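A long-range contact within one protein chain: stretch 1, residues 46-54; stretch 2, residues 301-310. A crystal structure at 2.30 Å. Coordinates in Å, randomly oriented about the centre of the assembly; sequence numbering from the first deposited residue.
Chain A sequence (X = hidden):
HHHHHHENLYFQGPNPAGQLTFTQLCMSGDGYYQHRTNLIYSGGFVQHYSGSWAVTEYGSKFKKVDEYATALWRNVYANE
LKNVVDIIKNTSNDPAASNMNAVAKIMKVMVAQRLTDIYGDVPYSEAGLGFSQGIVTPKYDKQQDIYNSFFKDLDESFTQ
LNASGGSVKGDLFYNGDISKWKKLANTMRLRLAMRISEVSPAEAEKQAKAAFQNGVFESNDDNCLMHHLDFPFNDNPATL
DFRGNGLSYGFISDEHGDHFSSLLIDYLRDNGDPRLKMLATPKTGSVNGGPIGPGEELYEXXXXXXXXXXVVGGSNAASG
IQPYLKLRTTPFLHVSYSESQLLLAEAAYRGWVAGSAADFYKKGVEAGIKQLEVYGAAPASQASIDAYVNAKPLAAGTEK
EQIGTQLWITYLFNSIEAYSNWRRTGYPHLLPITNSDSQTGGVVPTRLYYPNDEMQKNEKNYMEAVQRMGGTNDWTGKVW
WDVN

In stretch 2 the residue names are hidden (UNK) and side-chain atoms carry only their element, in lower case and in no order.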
# COMPACT_ATOMS: atom_id res chain seq x y z
N VAL A 46 -9.79 -1.91 -5.22
CA VAL A 46 -8.85 -2.54 -6.13
C VAL A 46 -9.08 -4.08 -6.16
O VAL A 46 -8.33 -4.82 -6.77
CB VAL A 46 -7.39 -2.16 -5.75
CG1 VAL A 46 -6.83 -3.09 -4.64
CG2 VAL A 46 -6.50 -2.13 -6.96
N GLN A 47 -10.18 -4.52 -5.54
CA GLN A 47 -10.64 -5.89 -5.61
C GLN A 47 -9.59 -6.89 -5.14
O GLN A 47 -9.40 -7.97 -5.72
CB GLN A 47 -11.11 -6.20 -7.03
CG GLN A 47 -12.19 -5.25 -7.51
CD GLN A 47 -12.85 -5.65 -8.86
OE1 GLN A 47 -12.25 -6.35 -9.68
NE2 GLN A 47 -14.08 -5.17 -9.08
N HIS A 48 -8.89 -6.52 -4.07
CA HIS A 48 -8.12 -7.46 -3.30
C HIS A 48 -9.08 -8.41 -2.54
O HIS A 48 -8.81 -9.61 -2.42
CB HIS A 48 -7.22 -6.73 -2.30
CG HIS A 48 -5.89 -6.34 -2.87
ND1 HIS A 48 -5.01 -5.51 -2.19
CD2 HIS A 48 -5.29 -6.64 -4.04
CE1 HIS A 48 -3.92 -5.34 -2.92
NE2 HIS A 48 -4.07 -6.01 -4.05
N TYR A 49 -10.20 -7.87 -2.03
CA TYR A 49 -11.11 -8.68 -1.20
C TYR A 49 -12.60 -8.57 -1.56
O TYR A 49 -13.06 -7.54 -2.08
CB TYR A 49 -10.98 -8.29 0.27
CG TYR A 49 -9.57 -8.08 0.78
CD1 TYR A 49 -8.77 -9.15 1.13
CD2 TYR A 49 -9.06 -6.80 0.93
CE1 TYR A 49 -7.50 -8.98 1.62
CE2 TYR A 49 -7.77 -6.60 1.43
CZ TYR A 49 -6.99 -7.70 1.77
OH TYR A 49 -5.71 -7.52 2.25
N SER A 50 -13.36 -9.62 -1.23
CA SER A 50 -14.83 -9.51 -1.25
C SER A 50 -15.50 -10.54 -0.31
O SER A 50 -14.92 -11.56 0.03
CB SER A 50 -15.34 -9.66 -2.69
OG SER A 50 -16.66 -9.16 -2.81
N GLY A 51 -16.73 -10.29 0.11
CA GLY A 51 -17.42 -11.28 0.91
C GLY A 51 -18.01 -10.84 2.23
O GLY A 51 -19.12 -11.23 2.57
N SER A 52 -17.24 -10.08 3.00
CA SER A 52 -17.72 -9.57 4.28
C SER A 52 -18.71 -8.41 4.08
O SER A 52 -18.72 -7.78 3.03
CB SER A 52 -16.56 -9.11 5.16
OG SER A 52 -16.15 -7.78 4.84
N TRP A 53 -19.53 -8.14 5.09
CA TRP A 53 -20.49 -7.05 5.02
C TRP A 53 -19.81 -5.70 4.77
O TRP A 53 -20.12 -5.02 3.80
CB TRP A 53 -21.31 -6.97 6.32
CG TRP A 53 -22.10 -5.71 6.46
CD1 TRP A 53 -21.85 -4.68 7.32
CD2 TRP A 53 -23.26 -5.33 5.70
NE1 TRP A 53 -22.80 -3.69 7.16
CE2 TRP A 53 -23.67 -4.06 6.17
CE3 TRP A 53 -23.99 -5.93 4.67
CZ2 TRP A 53 -24.77 -3.39 5.65
CZ3 TRP A 53 -25.09 -5.26 4.15
CH2 TRP A 53 -25.47 -4.01 4.64
N ALA A 54 -18.86 -5.33 5.62
CA ALA A 54 -18.25 -4.00 5.52
C ALA A 54 -17.51 -3.77 4.18
O ALA A 54 -17.72 -2.75 3.48
CB ALA A 54 -17.30 -3.79 6.70
N UNK A 301 -12.22 -17.53 -5.55
CA UNK A 301 -12.46 -16.35 -4.75
C UNK A 301 -13.92 -15.93 -4.79
O UNK A 301 -14.74 -16.56 -5.47
N UNK A 302 -14.25 -14.87 -4.07
CA UNK A 302 -15.61 -14.33 -4.07
C UNK A 302 -15.65 -13.18 -5.07
O UNK A 302 -14.81 -12.28 -5.01
c UNK A 302 -16.06 -14.96 -1.63
c UNK A 302 -17.44 -13.15 -2.73
c UNK A 302 -16.05 -13.82 -2.65
N UNK A 303 -16.63 -13.21 -5.97
CA UNK A 303 -16.80 -12.15 -6.95
C UNK A 303 -17.04 -10.79 -6.27
O UNK A 303 -17.87 -10.68 -5.35
c UNK A 303 -17.57 -11.71 -10.25
n UNK A 303 -17.82 -10.68 -11.26
c UNK A 303 -17.57 -10.83 -12.57
c UNK A 303 -17.98 -12.48 -7.88
n UNK A 303 -17.08 -11.98 -13.04
c UNK A 303 -18.31 -11.43 -8.95
n UNK A 303 -17.83 -9.83 -13.41
N UNK A 304 -16.31 -9.76 -6.71
CA UNK A 304 -16.52 -8.39 -6.21
C UNK A 304 -17.99 -7.97 -6.36
O UNK A 304 -18.60 -8.23 -7.38
c UNK A 304 -14.53 -8.49 -7.55
c UNK A 304 -15.24 -9.82 -7.73
c UNK A 304 -15.60 -7.53 -7.08
N UNK A 305 -18.54 -7.37 -5.31
CA UNK A 305 -19.93 -6.96 -5.32
C UNK A 305 -20.84 -8.03 -4.74
O UNK A 305 -22.03 -7.81 -4.56
N UNK A 306 -20.27 -9.18 -4.41
CA UNK A 306 -21.05 -10.31 -3.92
C UNK A 306 -20.66 -10.64 -2.49
O UNK A 306 -19.49 -10.79 -2.20
c UNK A 306 -21.37 -11.27 -6.25
c UNK A 306 -21.56 -12.79 -4.25
c UNK A 306 -20.87 -11.56 -4.84
N UNK A 307 -21.65 -10.70 -1.60
CA UNK A 307 -21.42 -11.10 -0.21
C UNK A 307 -21.12 -12.61 -0.13
O UNK A 307 -21.51 -13.36 -1.03
c UNK A 307 -23.54 -6.56 1.05
c UNK A 307 -24.41 -7.39 0.34
c UNK A 307 -22.10 -8.44 1.49
c UNK A 307 -22.38 -7.08 1.63
c UNK A 307 -22.65 -10.76 0.65
c UNK A 307 -22.95 -9.28 0.77
c UNK A 307 -24.11 -8.75 0.21
N UNK A 308 -20.43 -13.06 0.93
CA UNK A 308 -20.06 -14.47 1.07
C UNK A 308 -21.29 -15.40 1.21
O UNK A 308 -21.25 -16.54 0.75
n UNK A 308 -17.72 -15.37 4.87
c UNK A 308 -18.66 -14.24 4.76
n UNK A 308 -18.98 -16.51 6.43
c UNK A 308 -19.72 -14.44 3.66
c UNK A 308 -19.11 -14.68 2.26
c UNK A 308 -17.90 -16.43 5.66
n UNK A 308 -17.01 -17.41 5.68
N UNK A 309 -22.37 -14.91 1.80
CA UNK A 309 -23.56 -15.74 1.96
C UNK A 309 -24.39 -15.82 0.67
O UNK A 309 -25.36 -16.57 0.60
c UNK A 309 -24.81 -11.44 3.21
c UNK A 309 -24.41 -10.17 3.64
c UNK A 309 -23.32 -10.09 4.45
n UNK A 309 -25.84 -11.81 2.39
c UNK A 309 -22.61 -11.24 4.85
c UNK A 309 -25.84 -13.20 2.25
c UNK A 309 -24.43 -15.22 3.10
c UNK A 309 -23.00 -12.51 4.43
c UNK A 309 -24.79 -13.74 2.97
c UNK A 309 -24.12 -12.63 3.59
N UNK A 310 -23.97 -15.08 -0.36
CA UNK A 310 -24.65 -15.10 -1.65
C UNK A 310 -23.90 -15.99 -2.63
O UNK A 310 -24.36 -16.20 -3.74
c UNK A 310 -25.58 -12.70 -1.43
c UNK A 310 -25.56 -11.30 -2.04
o UNK A 310 -26.59 -10.60 -1.94
o UNK A 310 -24.53 -10.90 -2.62
c UNK A 310 -24.77 -13.69 -2.25

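Position 301 carries no atoms beyond the backbone and touches nothing of stretch 1; it is Gly301. At position 302 three carbons form a fork, one bonded to CA and carrying the other two. One branch lies 4.1 Å from Gly51 CA, and the backbone O is 3.5 Å from Ser50 CB. A beta-branched, purely carbon side chain of this size is Val302.

Position 303 has a chain of three carbons and a nitrogen, ending in a carbon that bears two more nitrogens. This guanidinium identifies Arg303. Its CA-to-CB bond points away from stretch 1, and no side-chain atom comes nearer than 6.2 Å to that stretch, but its backbone O accepts a hydrogen bond from Ser50 OG at 3.2 Å. At position 304 three carbons close a ring onto the backbone N, and the CB lies 3.4 Å from Gln47 NE2; this is Pro304. Its CA lies 3.5 Å from Ser50 OG.

Position 305 again lacks a side chain. With phi/psi of 92/-4, a CB would be jammed against the carbonyl O of the preceding residue, so the backbone itself calls for Gly305. Position 306 repeats the three-carbon fork and is Val306. Its N donates to Arg303 O at 3.0 Å, closing a type II turn, and its O lies 3.3 Å from Ser50 OG.

At position 307 one carbon leads to a six-carbon ring with no heteroatom. Ser52 O lies at the ring edge, 3.8 Å from the nearest ring carbon, and another ring carbon is 3.6 Å from Trp53 CE3; this is Phe307. Position 308 has three carbons, a nitrogen and a carbon with two further nitrogens, hence Arg308. Its backbone N donates to Gly51 O at 2.8 Å.

Position 309 bears one carbon and fused five- and six-membered rings holding eight carbons and one nitrogen, an indole. A carbon of its six-membered ring packs 4.2 Å from Trp53 CB; this is Trp309. Position 310 has three carbons, the last carrying two oxygens, and does not reach stretch 1. It is Glu310, whose OE1 accepts from Phe307 N at 3.1 Å.

The contact combines polar anchoring with aromatic packing. Ser50 OG and Gly51 O tie stretch 1 to the backbone of stretch 2, while Gly51 allows close approach: an ideal CB there would sit 3.6 Å from Arg308 CB. Beyond these bonds, the six-membered ring of Trp53 lies nearly parallel to Phe307, but the rings are slid apart and barely overlap. Together the stretches bury 492 Å².

Stretch 2 301-310: GVRPGVFRWE
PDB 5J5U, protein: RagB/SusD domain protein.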